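PDB 4OOB: 3-hydroxyacyl-thioester dehydratase X from Mycobacterium tuberculosis, which catalyses the reversible hydration of trans-2-enoyl-CoA to (3R)-3-hydroxyacyl-CoA, with a preference for acyl chains of eight to twelve carbons. Local coordinates for residues Pro62-Ala65 and Met66-His70; Leu96-Arg100 and Arg101-Val105; Leu154-Pro158 and Ala159-Arg163; Lys220-Leu223 and Leu224-Ala228. All blocks are in the same frame, centred on the assembly; numbering follows the deposited sequence.

Contact 1 of 4, residues Pro62-Ala65 and Met66-His70; sequences PFAA and MGAIH
The methyl of Ala68 turns back toward Ala65 across a tight reversal of the chain, the two CB atoms 4.3 Å apart. Ala68 CB comes within 3.1 Å of Ala65 O, close to the carbonyl that also binds its own backbone. Ala64 CB, just before the turn, lies 4.4 Å from Ala68 CB, so that the Ala68 methyl is near both preceding alanines. Ala65 and Ala68 also both touch His127 of strand 116-128.

The bend is closed by the hydrogen bond from Ala68 N to Ala65 O, 2.9 Å long and bent to 131° at the hydrogen. Its donor stands above the carbonyl plane, 47° out of it. The side chain of Met66 starts out away from the preceding residues. Its CG lies anti to the backbone N (chi1 -156°), and the chain runs straight as far as SD before bending at the last torsion; it packs on Asn172 and Phe184. Gly67 takes a positive phi that would press a side chain against the carbonyl before it.

Asp170 OD1 binds Ala64 N, and Asn172 OD1 makes a weak bond to Gly67 N, which ties the loop to a segment whose sequence is consistent with the hydratase 2 motif of this family. The arrangement is a type II beta turn from Ala65 to Ala68, with glycine in its third position, leading into strand 69-77 of the hotdog sheet.

Contact 2 of 4, residues Leu96-Arg100 and Arg101-Val105; sequences LREHR and RGLLV
Arg97 and Glu98 pair with Leu104 and Leu103 near the tip of an antiparallel beta hairpin, whose chain reverses around Arg100 and Arg101. The backbone supplies the main polar link. Arg97 and Leu104 are a hydrogen-bonded pair, with Arg97 N to Leu104 O at 2.9 Å and Leu104 N to Arg97 O at 2.8 Å. Nearer the turn, His99 N reaches Gly102 O at 2.7 Å through a bent bond, whereas the return bond from Gly102 N to His99 O is weak. The CA of Leu96 adds a CA-H...O contact to Leu104 O.

Apolar packing differs on the two faces of the ribbon. On one, Glu98 and Leu103 form a non-hydrogen-bonded pair in which Leu103 CD1 meets the methylene Glu98 CG at 3.6 Å; the Glu98 carboxylate binds Ser132. Leu96 and Val105 run side by side, with Leu96 CD1 3.9 Å from Val105 CB. On the face of Arg97, His99 and Leu104, Leu104 CG rests on His99 CB, and Leu104 CD1 lies near both His99 ND1 and Arg97 NE.

The charged groups are held largely from outside. Arg97 NH1 forms a salt bridge with Asp106 and also binds Asn95 O, while Arg100 NE binds Glu136 O. The first torsion of Arg97 (chi1 72°) sets CG between the backbone N and the carbonyl carbon, and a further bend at chi2 lays the guanidinium flat over its neighbour: Leu104 CB stands 3.7 Å above the guanidinium plane, over its centre.

Contact 3 of 4, residues Leu154-Pro158 and Ala159-Arg163; sequences LRITP and AKIRR
Pro158 O is gripped by two backbone N-H groups: Arg162 N at 2.8 Å, in a nearly straight bond, and Ile161 N at 3.1 Å, in a weak one. These bonds belong to the first turn of helix 158-167, which Thr157 caps as its N-cap residue. Its OG1 accepts from Lys160 N at 2.9 Å with an angle of 173° at the hydrogen. The hydroxyl can reach forward because chi1 (65°) places OG1 between the backbone N and the carbonyl carbon. Thr157 O takes the next helical bond, from Ile161 N.

On the buried side, Ile156 at the end of strand 152-156 meets Ile161, with CG2 of Ile156 3.7 Å from CG1 of Ile161; both also touch Phe195 of helix 193-199. Towards the surface, Arg162 bends at chi3 and folds back along the helix start, where one guanidinium face covers Pro158 C and Ala159 CA near its rim.

Lys160 curls at three successive torsions towards the strand end. There a water donates to Arg155 O at 2.9 Å, accepts from Lys160 NZ at 2.8 Å and makes a weak bond with Thr157 N.

Contact 4 of 4, residues Lys220-Leu223 and Leu224-Ala228; sequences KPVL and LPATA
The flat groups where Val222 and Leu223 meet Leu224 and Ala226 are peptide units; no aromatic or amide side chain takes part. The carbonyl of Leu223 has the methyl of Ala226 close against its oxygen, with Leu223 O to Ala226 CB at 3.3 Å. The oxygen of Pro225 is equally near, a meeting of two acceptors. The carbonyl of Val222 is approached from outside its plane by Leu224, whose CD2 lies 3.7 Å from Val222 O. A third peptide, between Leu224 and Pro225, is cis; it bends the chain sharply and brings Ala226 back beside Val222.

The side-chain contacts are all aliphatic. Val222 CG1 is the common partner, 3.6 Å from Ala226 CB and 4.1 Å from Leu224 CD2. It gets there because CG1 is anti to the backbone N (chi1 169°). Leu224 comes across Val222 at a slant, while the end of Leu223 leads off to pack on Thr188 and Ile190.

No hydrogen bond links 220-223 with 224-228. Their backbone partners lie elsewhere: Val222 pairs with Ala191, Leu224 with Val189 and Ala226 with Ile156. Val222 and Leu224 both lean on Ile156, and Leu224 also reaches Pro158 and Ile161 of helix 158-167. This is a connecting loop with a cis-proline bend, packed by aliphatic side chains, that delivers the chain into strand 226-234 of the MaoC-like hotdog fold.

Overall arrangement
All four contacts are local and all reach the same antiparallel sheet, but at different places. Contacts 1 and 4 are buried loops leading into strands, and both pack by small or aliphatic side chains; contact 1 closes with a turn bond, contact 4 has none across its segments. Contact 2 is a surface hairpin rich in arginine, and contact 3 is a partly buried strand-to-helix junction built on capping. Contacts 3 and 4 belong together, their centres about 10 Å apart, because strands 152-156 and 226-234 are sheet neighbours. Contact 1 touches contact 2 through Ile69 and Arg101, whereas contacts 2 and 3 lie farthest apart, about 29 Å between centres.

Contact 1 of 4, residues Pro62-Ala65 and Met66-His70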
loop_
_atom_site.group_PDB
_atom_site.type_symbol
_atom_site.label_atom_id
_atom_site.label_comp_id
_atom_site.label_asym_id
_atom_site.label_seq_id
_atom_site.Cartn_x
_atom_site.Cartn_y
_atom_site.Cartn_z
ATOM N N PRO A 62 13.514 5.758 5.005
ATOM C CA PRO A 62 12.711 4.660 4.449
ATOM C C PRO A 62 11.864 3.879 5.550
ATOM O O PRO A 62 12.119 2.698 5.875
ATOM C CB PRO A 62 13.799 3.768 3.845
ATOM C CG PRO A 62 14.864 3.832 4.906
ATOM C CD PRO A 62 14.843 5.274 5.409
ATOM N N PHE A 63 10.902 4.602 6.130
ATOM C CA PHE A 63 10.015 4.094 7.178
ATOM C C PHE A 63 8.805 5.004 7.144
ATOM O O PHE A 63 8.936 6.238 7.026
ATOM C CB PHE A 63 10.555 4.190 8.637
ATOM C CG PHE A 63 12.019 3.851 8.836
ATOM C CD1 PHE A 63 12.402 2.636 9.381
ATOM C CD2 PHE A 63 13.006 4.806 8.599
ATOM C CE1 PHE A 63 13.721 2.346 9.608
ATOM C CE2 PHE A 63 14.349 4.522 8.820
ATOM C CZ PHE A 63 14.707 3.286 9.316
ATOM N N ALA A 64 7.632 4.398 7.306
ATOM C CA ALA A 64 6.447 5.147 7.670
ATOM C C ALA A 64 6.701 5.461 9.125
ATOM O O ALA A 64 7.445 4.748 9.796
ATOM C CB ALA A 64 5.185 4.315 7.478
ATOM N N ALA A 65 6.131 6.557 9.605
ATOM C CA ALA A 65 6.316 6.933 11.024
ATOM C C ALA A 65 5.859 5.745 11.824
ATOM O O ALA A 65 4.894 4.995 11.429
ATOM C CB ALA A 65 5.518 8.190 11.413
ATOM N N MET A 66 6.538 5.558 12.944
ATOM C CA MET A 66 6.361 4.363 13.718
ATOM C C MET A 66 4.924 4.358 14.174
ATOM O O MET A 66 4.372 5.358 14.604
ATOM C CB MET A 66 7.347 4.337 14.884
ATOM C CG MET A 66 7.644 2.933 15.391
ATOM S SD MET A 66 8.823 2.969 16.753
ATOM C CE MET A 66 10.225 3.884 16.163
ATOM N N GLY A 67 4.262 3.250 14.012
ATOM C CA GLY A 67 2.897 3.204 14.447
ATOM C C GLY A 67 1.824 3.743 13.494
ATOM O O GLY A 67 0.658 3.272 13.645
ATOM N N ALA A 68 2.193 4.708 12.576
ATOM C CA ALA A 68 1.332 5.161 11.460
ATOM C C ALA A 68 0.557 4.009 10.888
ATOM O O ALA A 68 1.046 2.888 10.821
ATOM C CB ALA A 68 2.139 5.732 10.333
ATOM N N ILE A 69 -0.633 4.300 10.427
ATOM C CA ILE A 69 -1.491 3.260 9.896
ATOM C C ILE A 69 -1.911 3.736 8.522
ATOM O O ILE A 69 -2.391 4.847 8.390
ATOM C CB ILE A 69 -2.721 3.073 10.797
ATOM C CG1 ILE A 69 -2.277 2.684 12.218
ATOM C CG2 ILE A 69 -3.705 2.054 10.179
ATOM C CD1 ILE A 69 -3.449 2.598 13.227
ATOM N N HIS A 70 -1.694 2.890 7.518
ATOM C CA HIS A 70 -2.124 3.177 6.173
ATOM C C HIS A 70 -3.665 2.905 6.088
ATOM O O HIS A 70 -4.143 1.780 6.262
ATOM C CB HIS A 70 -1.301 2.316 5.196
ATOM C CG HIS A 70 -1.379 2.767 3.791
ATOM N ND1 HIS A 70 -0.612 2.226 2.783
ATOM C CD2 HIS A 70 -2.135 3.718 3.213
ATOM C CE1 HIS A 70 -0.901 2.818 1.644
ATOM N NE2 HIS A 70 -1.841 3.709 1.876
#

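Contact 2 of 4, residues Leu96-Arg100 and Arg101-Val105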
loop_
_atom_site.group_PDB
_atom_site.type_symbol
_atom_site.label_atom_id
_atom_site.label_comp_id
_atom_site.label_asym_id
_atom_site.label_seq_id
_atom_site.Cartn_x
_atom_site.Cartn_y
_atom_site.Cartn_z
ATOM N N LEU A 96 -4.599 17.715 5.913
ATOM C CA LEU A 96 -4.581 17.327 7.325
ATOM C C LEU A 96 -5.956 17.374 7.853
ATOM O O LEU A 96 -6.592 18.399 7.769
ATOM C CB LEU A 96 -3.782 18.262 8.212
ATOM C CG LEU A 96 -2.417 17.810 8.688
ATOM C CD1 LEU A 96 -2.332 16.317 9.048
ATOM C CD2 LEU A 96 -1.467 18.175 7.547
ATOM N N ARG A 97 -6.409 16.285 8.441
ATOM C CA ARG A 97 -7.638 16.377 9.203
ATOM C C ARG A 97 -7.685 15.340 10.316
ATOM O O ARG A 97 -6.926 14.329 10.325
ATOM C CB ARG A 97 -8.880 16.312 8.298
ATOM C CG ARG A 97 -9.225 14.968 7.662
ATOM C CD ARG A 97 -8.422 14.788 6.406
ATOM N NE ARG A 97 -8.745 13.608 5.619
ATOM C CZ ARG A 97 -7.888 13.005 4.793
ATOM N NH1 ARG A 97 -6.609 13.400 4.604
ATOM N NH2 ARG A 97 -8.304 11.958 4.172
ATOM N N GLU A 98 -8.596 15.625 11.237
ATOM C CA GLU A 98 -8.728 14.926 12.474
ATOM C C GLU A 98 -9.521 13.680 12.264
ATOM O O GLU A 98 -10.371 13.623 11.428
ATOM C CB GLU A 98 -9.412 15.812 13.521
ATOM C CG GLU A 98 -8.475 16.663 14.378
ATOM C CD GLU A 98 -9.203 17.252 15.583
ATOM O OE1 GLU A 98 -10.396 17.470 15.502
ATOM O OE2 GLU A 98 -8.576 17.508 16.624
ATOM N N HIS A 99 -9.204 12.665 13.024
ATOM C CA HIS A 99 -9.892 11.404 13.011
ATOM C C HIS A 99 -9.931 11.019 14.507
ATOM O O HIS A 99 -9.264 11.618 15.323
ATOM C CB HIS A 99 -9.122 10.433 12.132
ATOM C CG HIS A 99 -9.636 9.035 12.150
ATOM N ND1 HIS A 99 -10.282 8.466 11.070
ATOM C CD2 HIS A 99 -9.574 8.072 13.094
ATOM C CE1 HIS A 99 -10.610 7.217 11.347
ATOM N NE2 HIS A 99 -10.197 6.956 12.577
ATOM N N ARG A 100 -10.772 10.082 14.859
ATOM C CA ARG A 100 -10.923 9.629 16.215
ATOM C C ARG A 100 -9.590 9.092 16.855
ATOM O O ARG A 100 -9.387 9.162 18.094
ATOM C CB ARG A 100 -11.980 8.533 16.191
ATOM C CG ARG A 100 -12.350 7.955 17.551
ATOM C CD ARG A 100 -13.401 6.871 17.362
ATOM N NE ARG A 100 -13.608 6.111 18.583
ATOM C CZ ARG A 100 -12.995 4.981 18.903
ATOM N NH1 ARG A 100 -12.106 4.390 18.091
ATOM N NH2 ARG A 100 -13.284 4.440 20.069
ATOM N N ARG A 101 -8.713 8.562 16.004
ATOM C CA ARG A 101 -7.555 7.835 16.414
ATOM C C ARG A 101 -6.303 8.529 15.963
ATOM O O ARG A 101 -5.204 8.041 16.202
ATOM C CB ARG A 101 -7.647 6.387 15.905
ATOM C CG ARG A 101 -8.534 5.566 16.828
ATOM C CD ARG A 101 -8.995 4.241 16.292
ATOM N NE ARG A 101 -7.943 3.487 15.674
ATOM C CZ ARG A 101 -7.955 3.016 14.423
ATOM N NH1 ARG A 101 -9.008 3.184 13.627
ATOM N NH2 ARG A 101 -6.902 2.322 13.983
ATOM N N GLY A 102 -6.469 9.678 15.323
ATOM C CA GLY A 102 -5.336 10.545 15.020
ATOM C C GLY A 102 -5.575 11.535 13.911
ATOM O O GLY A 102 -6.714 11.965 13.685
ATOM N N LEU A 103 -4.501 11.851 13.203
ATOM C CA LEU A 103 -4.468 12.871 12.188
ATOM C C LEU A 103 -4.136 12.184 10.850
ATOM O O LEU A 103 -3.120 11.512 10.712
ATOM C CB LEU A 103 -3.436 13.926 12.553
ATOM C CG LEU A 103 -3.769 15.372 12.977
ATOM C CD1 LEU A 103 -5.183 15.619 13.513
ATOM C CD2 LEU A 103 -2.732 15.943 13.926
ATOM N N LEU A 104 -5.034 12.362 9.888
ATOM C CA LEU A 104 -4.873 11.839 8.567
ATOM C C LEU A 104 -4.211 12.936 7.758
ATOM O O LEU A 104 -4.550 14.119 7.907
ATOM C CB LEU A 104 -6.232 11.481 7.905
ATOM C CG LEU A 104 -7.154 10.523 8.649
ATOM C CD1 LEU A 104 -8.597 10.623 8.141
ATOM C CD2 LEU A 104 -6.672 9.078 8.472
ATOM N N VAL A 105 -3.328 12.510 6.865
ATOM C CA VAL A 105 -2.765 13.385 5.851
ATOM C C VAL A 105 -2.698 12.644 4.528
ATOM O O VAL A 105 -2.458 11.433 4.498
ATOM C CB VAL A 105 -1.360 13.843 6.238
ATOM C CG1 VAL A 105 -0.426 12.632 6.404
ATOM C CG2 VAL A 105 -0.833 14.794 5.189
#

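Contact 3 of 4, residues Leu154-Pro158 and Ala159-Arg163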
loop_
_atom_site.group_PDB
_atom_site.type_symbol
_atom_site.label_atom_id
_atom_site.label_comp_id
_atom_site.label_asym_id
_atom_site.label_seq_id
_atom_site.Cartn_x
_atom_site.Cartn_y
_atom_site.Cartn_z
ATOM N N LEU A 154 -4.554 -16.071 1.271
ATOM C CA LEU A 154 -3.230 -15.494 1.545
ATOM C C LEU A 154 -2.749 -15.988 2.889
ATOM O O LEU A 154 -3.508 -15.899 3.849
ATOM C CB LEU A 154 -3.364 -13.966 1.564
ATOM C CG LEU A 154 -2.956 -13.301 0.267
ATOM C CD1 LEU A 154 -3.441 -14.018 -0.959
ATOM C CD2 LEU A 154 -3.405 -11.871 0.229
ATOM N N ARG A 155 -1.528 -16.514 2.965
ATOM C CA ARG A 155 -0.890 -16.845 4.249
ATOM C C ARG A 155 0.364 -16.005 4.430
ATOM O O ARG A 155 1.271 -16.045 3.626
ATOM C CB ARG A 155 -0.463 -18.329 4.402
ATOM C CG ARG A 155 -0.403 -18.677 5.928
ATOM C CD ARG A 155 0.826 -19.409 6.287
ATOM N NE ARG A 155 1.228 -19.542 7.703
ATOM C CZ ARG A 155 0.494 -19.400 8.823
ATOM N NH1 ARG A 155 -0.790 -19.076 8.869
ATOM N NH2 ARG A 155 1.098 -19.588 9.977
ATOM N N ILE A 156 0.433 -15.301 5.541
ATOM C CA ILE A 156 1.387 -14.230 5.668
ATOM C C ILE A 156 2.097 -14.399 6.990
ATOM O O ILE A 156 1.474 -14.305 8.022
ATOM C CB ILE A 156 0.685 -12.877 5.600
ATOM C CG1 ILE A 156 -0.228 -12.824 4.397
ATOM C CG2 ILE A 156 1.706 -11.727 5.498
ATOM C CD1 ILE A 156 -0.970 -11.512 4.355
ATOM N N THR A 157 3.394 -14.667 6.922
ATOM C CA THR A 157 4.242 -14.905 8.081
ATOM C C THR A 157 5.041 -13.636 8.476
ATOM O O THR A 157 5.307 -12.750 7.637
ATOM C CB THR A 157 5.272 -16.009 7.769
ATOM O OG1 THR A 157 6.154 -15.547 6.738
ATOM C CG2 THR A 157 4.598 -17.282 7.229
ATOM N N PRO A 158 5.446 -13.554 9.750
ATOM C CA PRO A 158 6.431 -12.552 10.122
ATOM C C PRO A 158 7.615 -12.518 9.143
ATOM O O PRO A 158 8.066 -11.439 8.742
ATOM C CB PRO A 158 6.875 -13.012 11.531
ATOM C CG PRO A 158 5.593 -13.588 12.092
ATOM C CD PRO A 158 5.028 -14.361 10.913
ATOM N N ALA A 159 8.111 -13.675 8.733
ATOM C CA ALA A 159 9.305 -13.690 7.895
ATOM C C ALA A 159 9.043 -13.127 6.479
ATOM O O ALA A 159 9.815 -12.356 5.993
ATOM C CB ALA A 159 9.930 -15.083 7.866
ATOM N N LYS A 160 7.929 -13.462 5.835
ATOM C CA LYS A 160 7.540 -12.810 4.558
ATOM C C LYS A 160 7.525 -11.242 4.691
ATOM O O LYS A 160 7.998 -10.511 3.782
ATOM C CB LYS A 160 6.185 -13.315 4.145
ATOM C CG LYS A 160 5.556 -12.631 2.937
ATOM C CD LYS A 160 6.318 -12.940 1.662
ATOM C CE LYS A 160 6.491 -14.429 1.345
ATOM N NZ LYS A 160 5.180 -15.122 1.351
ATOM N N ILE A 161 7.075 -10.753 5.841
ATOM C CA ILE A 161 6.932 -9.306 6.066
ATOM C C ILE A 161 8.272 -8.646 6.463
ATOM O O ILE A 161 8.482 -7.473 6.124
ATOM C CB ILE A 161 5.766 -9.002 7.052
ATOM C CG1 ILE A 161 4.453 -9.438 6.431
ATOM C CG2 ILE A 161 5.696 -7.513 7.499
ATOM C CD1 ILE A 161 4.051 -8.689 5.170
ATOM N N ARG A 162 9.180 -9.369 7.137
ATOM C CA ARG A 162 10.597 -8.912 7.224
ATOM C C ARG A 162 11.155 -8.825 5.800
ATOM O O ARG A 162 11.783 -7.844 5.455
ATOM C CB ARG A 162 11.518 -9.792 8.132
ATOM C CG ARG A 162 11.234 -9.705 9.634
ATOM C CD ARG A 162 12.237 -10.442 10.555
ATOM N NE ARG A 162 12.117 -11.901 10.390
ATOM C CZ ARG A 162 11.284 -12.705 11.047
ATOM N NH1 ARG A 162 10.474 -12.247 12.001
ATOM N NH2 ARG A 162 11.287 -13.988 10.788
ATOM N N ARG A 163 10.884 -9.809 4.943
ATOM C CA ARG A 163 11.399 -9.715 3.559
ATOM C C ARG A 163 10.795 -8.544 2.777
ATOM O O ARG A 163 11.506 -7.864 2.035
ATOM C CB ARG A 163 11.200 -11.009 2.741
ATOM C CG ARG A 163 12.314 -12.020 2.847
ATOM C CD ARG A 163 12.415 -12.818 1.537
ATOM N NE ARG A 163 11.269 -13.693 1.415
ATOM C CZ ARG A 163 10.644 -14.048 0.285
ATOM N NH1 ARG A 163 10.997 -13.606 -0.921
ATOM N NH2 ARG A 163 9.616 -14.875 0.385
HETATM O O HOH W 1 4.118 -15.793 3.864
#

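Contact 4 of 4, residues Lys220-Leu223 and Leu224-Ala228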
loop_
_atom_site.group_PDB
_atom_site.type_symbol
_atom_site.label_atom_id
_atom_site.label_comp_id
_atom_site.label_asym_id
_atom_site.label_seq_id
_atom_site.Cartn_x
_atom_site.Cartn_y
_atom_site.Cartn_z
ATOM N N LYS A 220 -9.278 -3.805 9.250
ATOM C CA LYS A 220 -8.647 -4.549 10.385
ATOM C C LYS A 220 -7.201 -4.848 10.034
ATOM O O LYS A 220 -6.949 -5.334 8.927
ATOM C CB LYS A 220 -9.325 -5.900 10.657
ATOM C CG LYS A 220 -10.816 -5.796 11.010
ATOM C CD LYS A 220 -11.075 -5.453 12.473
ATOM C CE LYS A 220 -11.541 -6.677 13.267
ATOM N NZ LYS A 220 -11.583 -6.396 14.740
ATOM N N PRO A 221 -6.276 -4.553 10.956
ATOM C CA PRO A 221 -4.867 -4.814 10.774
ATOM C C PRO A 221 -4.610 -6.294 10.569
ATOM O O PRO A 221 -5.373 -7.116 11.019
ATOM C CB PRO A 221 -4.240 -4.291 12.074
ATOM C CG PRO A 221 -5.345 -4.364 13.092
ATOM C CD PRO A 221 -6.547 -3.952 12.284
ATOM N N VAL A 222 -3.603 -6.628 9.799
ATOM C CA VAL A 222 -3.362 -8.000 9.463
ATOM C C VAL A 222 -2.334 -8.476 10.448
ATOM O O VAL A 222 -1.105 -8.180 10.277
ATOM C CB VAL A 222 -2.897 -8.086 8.016
ATOM C CG1 VAL A 222 -2.375 -9.486 7.674
ATOM C CG2 VAL A 222 -4.068 -7.676 7.093
ATOM N N LEU A 223 -2.831 -9.097 11.540
ATOM C CA LEU A 223 -1.964 -9.582 12.618
ATOM C C LEU A 223 -1.302 -10.821 12.165
ATOM O O LEU A 223 -1.941 -11.632 11.552
ATOM C CB LEU A 223 -2.722 -9.909 13.882
ATOM C CG LEU A 223 -3.492 -8.767 14.536
ATOM C CD1 LEU A 223 -4.224 -9.402 15.742
ATOM C CD2 LEU A 223 -2.564 -7.631 14.936
ATOM N N LEU A 224 -0.004 -10.956 12.423
ATOM C CA LEU A 224 0.787 -12.053 11.823
ATOM C C LEU A 224 1.064 -13.115 12.912
ATOM O O LEU A 224 1.143 -12.765 14.086
ATOM C CB LEU A 224 2.098 -11.517 11.235
ATOM C CG LEU A 224 2.076 -10.290 10.306
ATOM C CD1 LEU A 224 3.493 -9.879 9.946
ATOM C CD2 LEU A 224 1.318 -10.598 9.010
ATOM N N PRO A 225 1.165 -14.403 12.529
ATOM C CA PRO A 225 0.865 -14.953 11.184
ATOM C C PRO A 225 -0.631 -14.820 10.834
ATOM O O PRO A 225 -1.484 -14.906 11.701
ATOM C CB PRO A 225 1.215 -16.449 11.330
ATOM C CG PRO A 225 1.099 -16.719 12.823
ATOM C CD PRO A 225 1.634 -15.461 13.445
ATOM N N ALA A 226 -0.935 -14.601 9.573
ATOM C CA ALA A 226 -2.304 -14.398 9.135
ATOM C C ALA A 226 -2.644 -15.418 8.059
ATOM O O ALA A 226 -1.877 -15.641 7.097
ATOM C CB ALA A 226 -2.471 -13.005 8.575
ATOM N N THR A 227 -3.834 -15.984 8.208
ATOM C CA THR A 227 -4.431 -16.734 7.133
ATOM C C THR A 227 -5.663 -15.970 6.721
ATOM O O THR A 227 -6.565 -15.814 7.527
ATOM C CB THR A 227 -4.800 -18.126 7.608
ATOM O OG1 THR A 227 -3.591 -18.791 7.982
ATOM C CG2 THR A 227 -5.421 -18.877 6.532
ATOM N N ALA A 228 -5.737 -15.513 5.474
ATOM C CA ALA A 228 -6.808 -14.606 5.109
ATOM C C ALA A 228 -7.444 -14.954 3.749
ATOM O O ALA A 228 -6.746 -15.211 2.743
ATOM C CB ALA A 228 -6.298 -13.204 5.137
#